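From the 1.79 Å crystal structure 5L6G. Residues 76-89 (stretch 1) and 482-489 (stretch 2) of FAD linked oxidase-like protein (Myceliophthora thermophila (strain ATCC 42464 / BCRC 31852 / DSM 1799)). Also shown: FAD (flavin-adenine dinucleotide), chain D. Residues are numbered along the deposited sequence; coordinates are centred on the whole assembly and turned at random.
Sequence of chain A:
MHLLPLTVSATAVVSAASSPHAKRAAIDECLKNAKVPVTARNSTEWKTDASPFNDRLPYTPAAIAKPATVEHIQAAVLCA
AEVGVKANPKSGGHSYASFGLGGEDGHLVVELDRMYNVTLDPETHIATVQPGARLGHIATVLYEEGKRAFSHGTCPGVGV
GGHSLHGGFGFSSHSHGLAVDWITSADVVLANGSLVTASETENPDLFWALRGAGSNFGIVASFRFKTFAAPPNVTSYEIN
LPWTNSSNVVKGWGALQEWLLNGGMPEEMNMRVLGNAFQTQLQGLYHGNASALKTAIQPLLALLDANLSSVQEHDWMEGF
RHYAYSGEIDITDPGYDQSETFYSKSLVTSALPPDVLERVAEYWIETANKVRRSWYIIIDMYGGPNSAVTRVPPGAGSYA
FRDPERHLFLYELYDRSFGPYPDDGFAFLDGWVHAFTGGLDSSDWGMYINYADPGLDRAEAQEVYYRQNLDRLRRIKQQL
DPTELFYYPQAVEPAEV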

ATOM      1  N   ALA A  76     -23.252  10.654   6.117  1.00 15.25           N
ATOM      2  CA  ALA A  76     -23.220   9.200   5.946  1.00 15.07           C
ATOM      3  C   ALA A  76     -22.730   8.530   7.216  1.00 14.89           C
ATOM      4  O   ALA A  76     -23.344   7.574   7.703  1.00 14.66           O
ATOM      5  CB  ALA A  76     -22.338   8.796   4.774  1.00 14.74           C
ATOM      6  N   VAL A  77     -21.640   9.041   7.767  1.00 14.83           N
ATOM      7  CA  VAL A  77     -21.097   8.486   9.002  1.00 14.95           C
ATOM      8  C   VAL A  77     -22.133   8.525  10.130  1.00 15.74           C
ATOM      9  O   VAL A  77     -22.352   7.523  10.832  1.00 15.49           O
ATOM     10  CB  VAL A  77     -19.835   9.229   9.428  1.00 14.96           C
ATOM     11  CG1 VAL A  77     -19.462   8.902  10.876  1.00 15.18           C
ATOM     12  CG2 VAL A  77     -18.692   8.871   8.487  1.00 14.42           C
ATOM     13  N   LEU A  78     -22.791   9.672  10.287  1.00 16.27           N
ATOM     14  CA  LEU A  78     -23.778   9.818  11.334  1.00 17.21           C
ATOM     15  C   LEU A  78     -24.930   8.840  11.165  1.00 17.18           C
ATOM     16  O   LEU A  78     -25.460   8.316  12.161  1.00 17.45           O
ATOM     17  CB  LEU A  78     -24.321  11.231  11.341  1.00 18.39           C
ATOM     18  CG  LEU A  78     -23.356  12.244  11.928  1.00 19.32           C
ATOM     19  CD1 LEU A  78     -23.698  13.652  11.434  1.00 20.48           C
ATOM     20  CD2 LEU A  78     -23.419  12.180  13.455  1.00 20.30           C
ATOM     21  N   CYS A  79     -25.300   8.596   9.908  1.00 16.64           N
ATOM     22  CA  CYS A  79     -26.394   7.681   9.604  1.00 16.87           C
ATOM     23  C   CYS A  79     -26.061   6.261  10.056  1.00 16.33           C
ATOM     24  O   CYS A  79     -26.880   5.600  10.696  1.00 16.46           O
ATOM     25  CB  CYS A  79     -26.749   7.722   8.120  1.00 16.91           C
ATOM     26  SG  CYS A  79     -27.975   8.995   7.785  1.00 17.70           S
ATOM     27  N   ALA A  80     -24.853   5.820   9.730  1.00 15.55           N
ATOM     28  CA  ALA A  80     -24.354   4.532  10.186  1.00 15.22           C
ATOM     29  C   ALA A  80     -24.394   4.443  11.691  1.00 15.36           C
ATOM     30  O   ALA A  80     -24.823   3.436  12.233  1.00 15.43           O
ATOM     31  CB  ALA A  80     -22.944   4.299   9.704  1.00 14.66           C
ATOM     32  N   ALA A  81     -23.919   5.482  12.359  1.00 15.51           N
ATOM     33  CA  ALA A  81     -23.927   5.508  13.818  1.00 16.28           C
ATOM     34  C   ALA A  81     -25.352   5.437  14.377  1.00 17.27           C
ATOM     35  O   ALA A  81     -25.613   4.674  15.301  1.00 17.55           O
ATOM     36  CB  ALA A  81     -23.238   6.751  14.335  1.00 16.33           C
ATOM     37  N   GLU A  82     -26.240   6.269  13.840  1.00 17.99           N
ATOM     38  CA  GLU A  82     -27.623   6.338  14.288  1.00 19.73           C
ATOM     39  C   GLU A  82     -28.382   5.025  14.035  1.00 19.37           C
ATOM     40  O   GLU A  82     -29.118   4.547  14.894  1.00 19.53           O
ATOM     41  CB  GLU A  82     -28.310   7.546  13.610  1.00 21.32           C
ATOM     42  CG  GLU A  82     -29.818   7.665  13.757  1.00 23.91           C
ATOM     43  CD  GLU A  82     -30.354   8.892  13.021  1.00 25.94           C
ATOM     44  OE1 GLU A  82     -29.560   9.836  12.771  1.00 27.08           O
ATOM     45  OE2 GLU A  82     -31.556   8.897  12.674  1.00 28.80           O
ATOM     46  N   VAL A  83     -28.202   4.466  12.845  1.00 18.84           N
ATOM     47  CA  VAL A  83     -28.914   3.265  12.415  1.00 18.86           C
ATOM     48  C   VAL A  83     -28.318   2.010  13.057  1.00 18.71           C
ATOM     49  O   VAL A  83     -29.051   1.068  13.385  1.00 19.14           O
ATOM     50  CB  VAL A  83     -28.906   3.194  10.872  1.00 18.80           C
ATOM     51  CG1 VAL A  83     -29.158   1.799  10.340  1.00 18.98           C
ATOM     52  CG2 VAL A  83     -29.924   4.176  10.319  1.00 19.15           C
ATOM     53  N   GLY A  84     -26.995   1.998  13.233  1.00 17.88           N
ATOM     54  CA  GLY A  84     -26.333   0.909  13.931  1.00 17.69           C
ATOM     55  C   GLY A  84     -25.792  -0.098  12.952  1.00 17.11           C
ATOM     56  O   GLY A  84     -26.015  -1.298  13.089  1.00 17.84           O
ATOM     57  N   VAL A  85     -25.084   0.401  11.942  1.00 15.78           N
ATOM     58  CA  VAL A  85     -24.353  -0.434  11.021  1.00 14.86           C
ATOM     59  C   VAL A  85     -22.929   0.118  10.989  1.00 14.16           C
ATOM     60  O   VAL A  85     -22.674   1.254  11.390  1.00 14.09           O
ATOM     61  CB  VAL A  85     -24.988  -0.484   9.598  1.00 14.81           C
ATOM     62  CG1 VAL A  85     -26.403  -1.090   9.644  1.00 15.43           C
ATOM     63  CG2 VAL A  85     -25.029   0.893   8.942  1.00 14.65           C
ATOM     64  N   LYS A  86     -21.999  -0.714  10.565  1.00 13.60           N
ATOM     65  CA  LYS A  86     -20.617  -0.311  10.444  1.00 12.88           C
ATOM     66  C   LYS A  86     -20.471   0.467   9.149  1.00 12.55           C
ATOM     67  O   LYS A  86     -21.322   0.344   8.260  1.00 12.70           O
ATOM     68  CB  LYS A  86     -19.713  -1.535  10.448  1.00 12.74           C
ATOM     69  CG  LYS A  86     -19.832  -2.380  11.698  1.00 13.09           C
ATOM     70  CD  LYS A  86     -19.507  -1.605  12.959  1.00 13.19           C
ATOM     71  CE  LYS A  86     -19.525  -2.530  14.172  1.00 13.79           C
ATOM     72  NZ  LYS A  86     -19.143  -1.843  15.439  1.00 14.02           N
ATOM     73  N   ALA A  87     -19.423   1.289   9.054  1.00 12.02           N
ATOM     74  CA  ALA A  87     -19.187   2.090   7.865  1.00 11.76           C
ATOM     75  C   ALA A  87     -17.727   2.060   7.524  1.00 11.58           C
ATOM     76  O   ALA A  87     -16.889   2.116   8.426  1.00 11.73           O
ATOM     77  CB  ALA A  87     -19.628   3.528   8.098  1.00 12.00           C
ATOM     78  N   ASN A  88     -17.402   1.960   6.234  1.00 11.38           N
ATOM     79  CA  ASN A  88     -16.010   2.055   5.803  1.00 11.23           C
ATOM     80  C   ASN A  88     -15.891   2.904   4.568  1.00 11.19           C
ATOM     81  O   ASN A  88     -16.709   2.778   3.681  1.00 11.34           O
ATOM     82  CB  ASN A  88     -15.446   0.658   5.488  1.00 11.24           C
ATOM     83  CG  ASN A  88     -15.754  -0.332   6.565  1.00 11.49           C
ATOM     84  OD1 ASN A  88     -16.811  -0.981   6.544  1.00 12.36           O
ATOM     85  ND2 ASN A  88     -14.880  -0.410   7.560  1.00 11.58           N
ATOM     86  N   PRO A  89     -14.843   3.731   4.483  1.00 11.30           N
ATOM     87  CA  PRO A  89     -14.557   4.431   3.254  1.00 11.63           C
ATOM     88  C   PRO A  89     -13.934   3.513   2.222  1.00 11.75           C
ATOM     89  O   PRO A  89     -13.173   2.613   2.571  1.00 11.82           O
ATOM     90  CB  PRO A  89     -13.550   5.491   3.685  1.00 11.43           C
ATOM     91  CG  PRO A  89     -12.852   4.881   4.828  1.00 11.23           C
ATOM     92  CD  PRO A  89     -13.847   4.020   5.523  1.00 11.13           C
ATOM     93  N   PRO A 482     -14.552   4.529  19.936  1.00 16.47           N
ATOM     94  CA  PRO A 482     -14.810   3.495  20.941  1.00 17.01           C
ATOM     95  C   PRO A 482     -15.886   2.478  20.564  1.00 16.90           C
ATOM     96  O   PRO A 482     -15.842   1.344  21.049  1.00 17.18           O
ATOM     97  CB  PRO A 482     -15.288   4.294  22.160  1.00 17.71           C
ATOM     98  CG  PRO A 482     -15.835   5.552  21.592  1.00 17.78           C
ATOM     99  CD  PRO A 482     -14.911   5.865  20.437  1.00 17.06           C
ATOM    100  N   THR A 483     -16.858   2.874  19.746  1.00 16.56           N
ATOM    101  CA  THR A 483     -17.903   1.934  19.327  1.00 16.66           C
ATOM    102  C   THR A 483     -17.479   1.125  18.094  1.00 15.65           C
ATOM    103  O   THR A 483     -18.214   0.253  17.648  1.00 15.59           O
ATOM    104  CB  THR A 483     -19.252   2.631  19.036  1.00 16.94           C
ATOM    105  OG1 THR A 483     -19.172   3.348  17.801  1.00 16.62           O
ATOM    106  CG2 THR A 483     -19.638   3.581  20.153  1.00 17.93           C
ATOM    107  N   GLU A 484     -16.296   1.402  17.545  1.00 15.11           N
ATOM    108  CA  GLU A 484     -15.800   0.698  16.373  1.00 14.64           C
ATOM    109  C   GLU A 484     -16.756   0.808  15.203  1.00 14.26           C
ATOM    110  O   GLU A 484     -17.071  -0.179  14.524  1.00 13.70           O
ATOM    111  CB  GLU A 484     -15.501  -0.771  16.669  1.00 15.21           C
ATOM    112  CG  GLU A 484     -14.527  -0.977  17.818  1.00 15.94           C
ATOM    113  CD  GLU A 484     -14.101  -2.414  17.928  1.00 16.36           C
ATOM    114  OE1 GLU A 484     -13.399  -2.887  17.028  1.00 16.78           O
ATOM    115  OE2 GLU A 484     -14.494  -3.071  18.896  1.00 17.21           O
ATOM    116  N   LEU A 485     -17.223   2.021  14.967  1.00 14.23           N
ATOM    117  CA  LEU A 485     -18.028   2.279  13.791  1.00 14.35           C
ATOM    118  C   LEU A 485     -17.308   1.867  12.514  1.00 13.69           C
ATOM    119  O   LEU A 485     -17.934   1.349  11.583  1.00 13.41           O
ATOM    120  CB  LEU A 485     -18.410   3.757  13.701  1.00 14.78           C
ATOM    121  CG  LEU A 485     -19.336   4.078  12.532  1.00 15.31           C
ATOM    122  CD1 LEU A 485     -20.703   3.478  12.786  1.00 15.92           C
ATOM    123  CD2 LEU A 485     -19.470   5.572  12.327  1.00 16.05           C
ATOM    124  N   PHE A 486     -16.001   2.103  12.471  1.00 13.44           N
ATOM    125  CA  PHE A 486     -15.203   1.811  11.277  1.00 13.03           C
ATOM    126  C   PHE A 486     -14.608   0.405  11.265  1.00 13.02           C
ATOM    127  O   PHE A 486     -13.586   0.167  10.639  1.00 12.76           O
ATOM    128  CB  PHE A 486     -14.110   2.868  11.131  1.00 13.09           C
ATOM    129  CG  PHE A 486     -14.651   4.265  11.026  1.00 13.23           C
ATOM    130  CD1 PHE A 486     -15.507   4.607   9.984  1.00 13.64           C
ATOM    131  CD2 PHE A 486     -14.314   5.229  11.951  1.00 13.62           C
ATOM    132  CE1 PHE A 486     -16.013   5.901   9.861  1.00 13.70           C
ATOM    133  CE2 PHE A 486     -14.817   6.516  11.845  1.00 14.04           C
ATOM    134  CZ  PHE A 486     -15.665   6.854  10.800  1.00 14.20           C
ATOM    135  N   TYR A 487     -15.304  -0.521  11.909  1.00 13.33           N
ATOM    136  CA  TYR A 487     -14.854  -1.886  12.069  1.00 13.50           C
ATOM    137  C   TYR A 487     -14.639  -2.560  10.733  1.00 12.81           C
ATOM    138  O   TYR A 487     -15.404  -2.373   9.801  1.00 12.26           O
ATOM    139  CB  TYR A 487     -15.893  -2.691  12.881  1.00 14.43           C
ATOM    140  CG  TYR A 487     -15.582  -4.161  12.889  1.00 14.97           C
ATOM    141  CD1 TYR A 487     -14.656  -4.674  13.774  1.00 15.14           C
ATOM    142  CD2 TYR A 487     -16.143  -5.024  11.942  1.00 15.19           C
ATOM    143  CE1 TYR A 487     -14.335  -6.013  13.774  1.00 15.61           C
ATOM    144  CE2 TYR A 487     -15.829  -6.371  11.933  1.00 15.40           C
ATOM    145  CZ  TYR A 487     -14.904  -6.857  12.840  1.00 15.77           C
ATOM    146  OH  TYR A 487     -14.552  -8.190  12.850  1.00 16.09           O
ATOM    147  N   TYR A 488     -13.566  -3.334  10.659  1.00 12.56           N
ATOM    148  CA  TYR A 488     -13.412  -4.363   9.663  1.00 12.39           C
ATOM    149  C   TYR A 488     -12.633  -5.477  10.352  1.00 12.43           C
ATOM    150  O   TYR A 488     -12.133  -5.261  11.446  1.00 12.51           O
ATOM    151  CB  TYR A 488     -12.752  -3.865   8.388  1.00 12.12           C
ATOM    152  CG  TYR A 488     -11.384  -3.250   8.526  1.00 11.86           C
ATOM    153  CD1 TYR A 488     -11.232  -1.911   8.865  1.00 12.01           C
ATOM    154  CD2 TYR A 488     -10.260  -3.982   8.248  1.00 11.71           C
ATOM    155  CE1 TYR A 488      -9.969  -1.317   8.934  1.00 11.88           C
ATOM    156  CE2 TYR A 488      -8.999  -3.405   8.325  1.00 11.70           C
ATOM    157  CZ  TYR A 488      -8.860  -2.076   8.676  1.00 11.54           C
ATOM    158  OH  TYR A 488      -7.585  -1.527   8.709  1.00 11.82           O
ATOM    159  N   PRO A 489     -12.571  -6.667   9.745  1.00 12.76           N
ATOM    160  CA  PRO A 489     -12.082  -7.835  10.503  1.00 12.89           C
ATOM    161  C   PRO A 489     -10.626  -7.784  10.969  1.00 12.78           C
ATOM    162  O   PRO A 489     -10.249  -8.550  11.842  1.00 12.99           O
ATOM    163  CB  PRO A 489     -12.318  -8.987   9.531  1.00 13.18           C
ATOM    164  CG  PRO A 489     -13.547  -8.545   8.781  1.00 13.35           C
ATOM    165  CD  PRO A 489     -13.272  -7.095   8.517  1.00 12.88           C
TER
HETATM  166  PA  FAD D 501      -9.511   0.740  -0.517  1.00  9.98           P
HETATM  167  O1A FAD D 501     -10.495   1.768  -1.026  1.00  9.87           O
HETATM  168  O2A FAD D 501      -9.900  -0.696  -0.678  1.00  8.78           O
HETATM  169  O5B FAD D 501      -9.068   1.094   0.949  1.00 10.20           O
HETATM  170  C5B FAD D 501      -8.115   0.332   1.696  1.00  9.94           C
HETATM  171  C4B FAD D 501      -8.299   0.592   3.175  1.00  9.91           C
HETATM  172  O4B FAD D 501      -8.108   1.984   3.437  1.00  9.88           O
HETATM  173  C3B FAD D 501      -9.699   0.254   3.662  1.00  9.73           C
HETATM  174  O3B FAD D 501      -9.636  -0.157   5.011  1.00 10.14           O
HETATM  175  C2B FAD D 501     -10.422   1.574   3.582  1.00 10.08           C
HETATM  176  O2B FAD D 501     -11.574   1.646   4.412  1.00  9.78           O
HETATM  177  C1B FAD D 501      -9.319   2.535   3.967  1.00  9.71           C
HETATM  178  N9A FAD D 501      -9.570   3.860   3.397  1.00  9.44           N
HETATM  179  C8A FAD D 501      -9.762   4.192   2.123  1.00  9.69           C
HETATM  180  N7A FAD D 501      -9.984   5.523   2.001  1.00  9.57           N
HETATM  181  C5A FAD D 501      -9.911   6.014   3.238  1.00  9.58           C
HETATM  182  C6A FAD D 501     -10.079   7.341   3.825  1.00  9.84           C
HETATM  183  N6A FAD D 501     -10.329   8.358   2.978  1.00 10.53           N
HETATM  184  N1A FAD D 501      -9.977   7.449   5.166  1.00  9.97           N
HETATM  185  C2A FAD D 501      -9.711   6.418   5.973  1.00  9.65           C
HETATM  186  N3A FAD D 501      -9.542   5.151   5.490  1.00 10.02           N
HETATM  187  C4A FAD D 501      -9.638   4.927   4.151  1.00  9.59           C
HETATM  188  N1  FAD D 501       0.904  -0.781  -2.458  1.00 12.22           N
HETATM  189  C2  FAD D 501       2.176  -0.286  -2.332  1.00 12.68           C
HETATM  190  O2  FAD D 501       2.602   0.022  -1.184  1.00 12.95           O
HETATM  191  N3  FAD D 501       2.957  -0.091  -3.423  1.00 12.61           N
HETATM  192  C4  FAD D 501       2.535  -0.361  -4.682  1.00 13.12           C
HETATM  193  O4  FAD D 501       3.251  -0.187  -5.708  1.00 13.36           O
HETATM  194  C4X FAD D 501       1.178  -0.906  -4.897  1.00 13.12           C
HETATM  195  N5  FAD D 501       0.671  -1.211  -6.127  1.00 13.90           N
HETATM  196  C5X FAD D 501      -0.614  -1.693  -6.316  1.00 14.20           C
HETATM  197  C6  FAD D 501      -1.136  -1.976  -7.585  1.00 14.73           C
HETATM  198  C7  FAD D 501      -2.440  -2.479  -7.712  1.00 14.05           C
HETATM  199  C7M FAD D 501      -2.954  -2.791  -9.096  1.00 14.98           C
HETATM  200  C8  FAD D 501      -3.317  -2.675  -6.506  1.00 12.58           C
HETATM  201  C8M FAD D 501      -4.762  -3.149  -6.622  1.00 12.15           C
HETATM  202  C9  FAD D 501      -2.781  -2.373  -5.258  1.00 12.50           C
HETATM  203  C9A FAD D 501      -1.463  -1.907  -5.109  1.00 12.43           C
HETATM  204  N10 FAD D 501      -0.899  -1.617  -3.838  1.00 12.32           N
HETATM  205  C10 FAD D 501       0.395  -1.116  -3.672  1.00 12.53           C
HETATM  206  C1' FAD D 501      -1.649  -1.803  -2.602  1.00 11.38           C
HETATM  207  C2' FAD D 501      -2.367  -0.563  -2.175  1.00 10.51           C
HETATM  208  O2' FAD D 501      -1.398   0.303  -1.576  1.00 10.41           O
HETATM  209  C3' FAD D 501      -3.361  -0.995  -1.111  1.00 10.29           C
HETATM  210  O3' FAD D 501      -4.259  -1.988  -1.618  1.00  9.90           O
HETATM  211  C4' FAD D 501      -4.148   0.237  -0.657  1.00 10.07           C
HETATM  212  O4' FAD D 501      -4.524   0.065   0.717  1.00 10.84           O
HETATM  213  C5' FAD D 501      -5.344   0.431  -1.555  1.00 10.24           C
HETATM  214  O5' FAD D 501      -5.863   1.752  -1.382  1.00 10.12           O
HETATM  215  P   FAD D 501      -7.300   2.044  -1.963  1.00  9.81           P
HETATM  216  O1P FAD D 501      -7.787   3.392  -1.534  1.00  9.44           O
HETATM  217  O2P FAD D 501      -7.325   1.746  -3.429  1.00  9.63           O
HETATM  218  O3P FAD D 501      -8.136   0.826  -1.343  1.00  9.76           O

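Stretch 1 is the end of a helix, a short loop and the beginning of a strand. The helix closes at G84, whose positive phi would jam a CB against the preceding carbonyl; G84 N and V85 N both bond to A80 O. Stretch 2, nearly 400 residues away in sequence, has no regular structure beyond a type I turn from E484 to Y487, closed by a weak Y487 N to E484 O bond (3.2 Å). The backbones meet where A87 N donates to L485 O (2.9 Å, nearly straight); in return, F486 CA makes a CA-H...O contact with A87 O (3.3 Å).

L485 contributes the largest buried area. Its CB points away, but its branched end comes back to the helix: CD2 lies 3.6 Å from V77 CG1, and CD1 3.9 Å from A80 CB. Alanine's small side chain lets the leucine methyl come close to the helix. The F486 ring turns its edge to A87 O and to V77 CG2, which is 4.2 Å from CE1.

Polar side chains secure the turn. K86 reaches along its extended outer bonds so that NZ donates to E484 O (2.8 Å), while its CD packs 3.8 Å from Y487 CB. Buried N88 uses both amide ends: ND2 donates to Y487 O (3.0 Å), and OD1 is satisfied elsewhere in the structure.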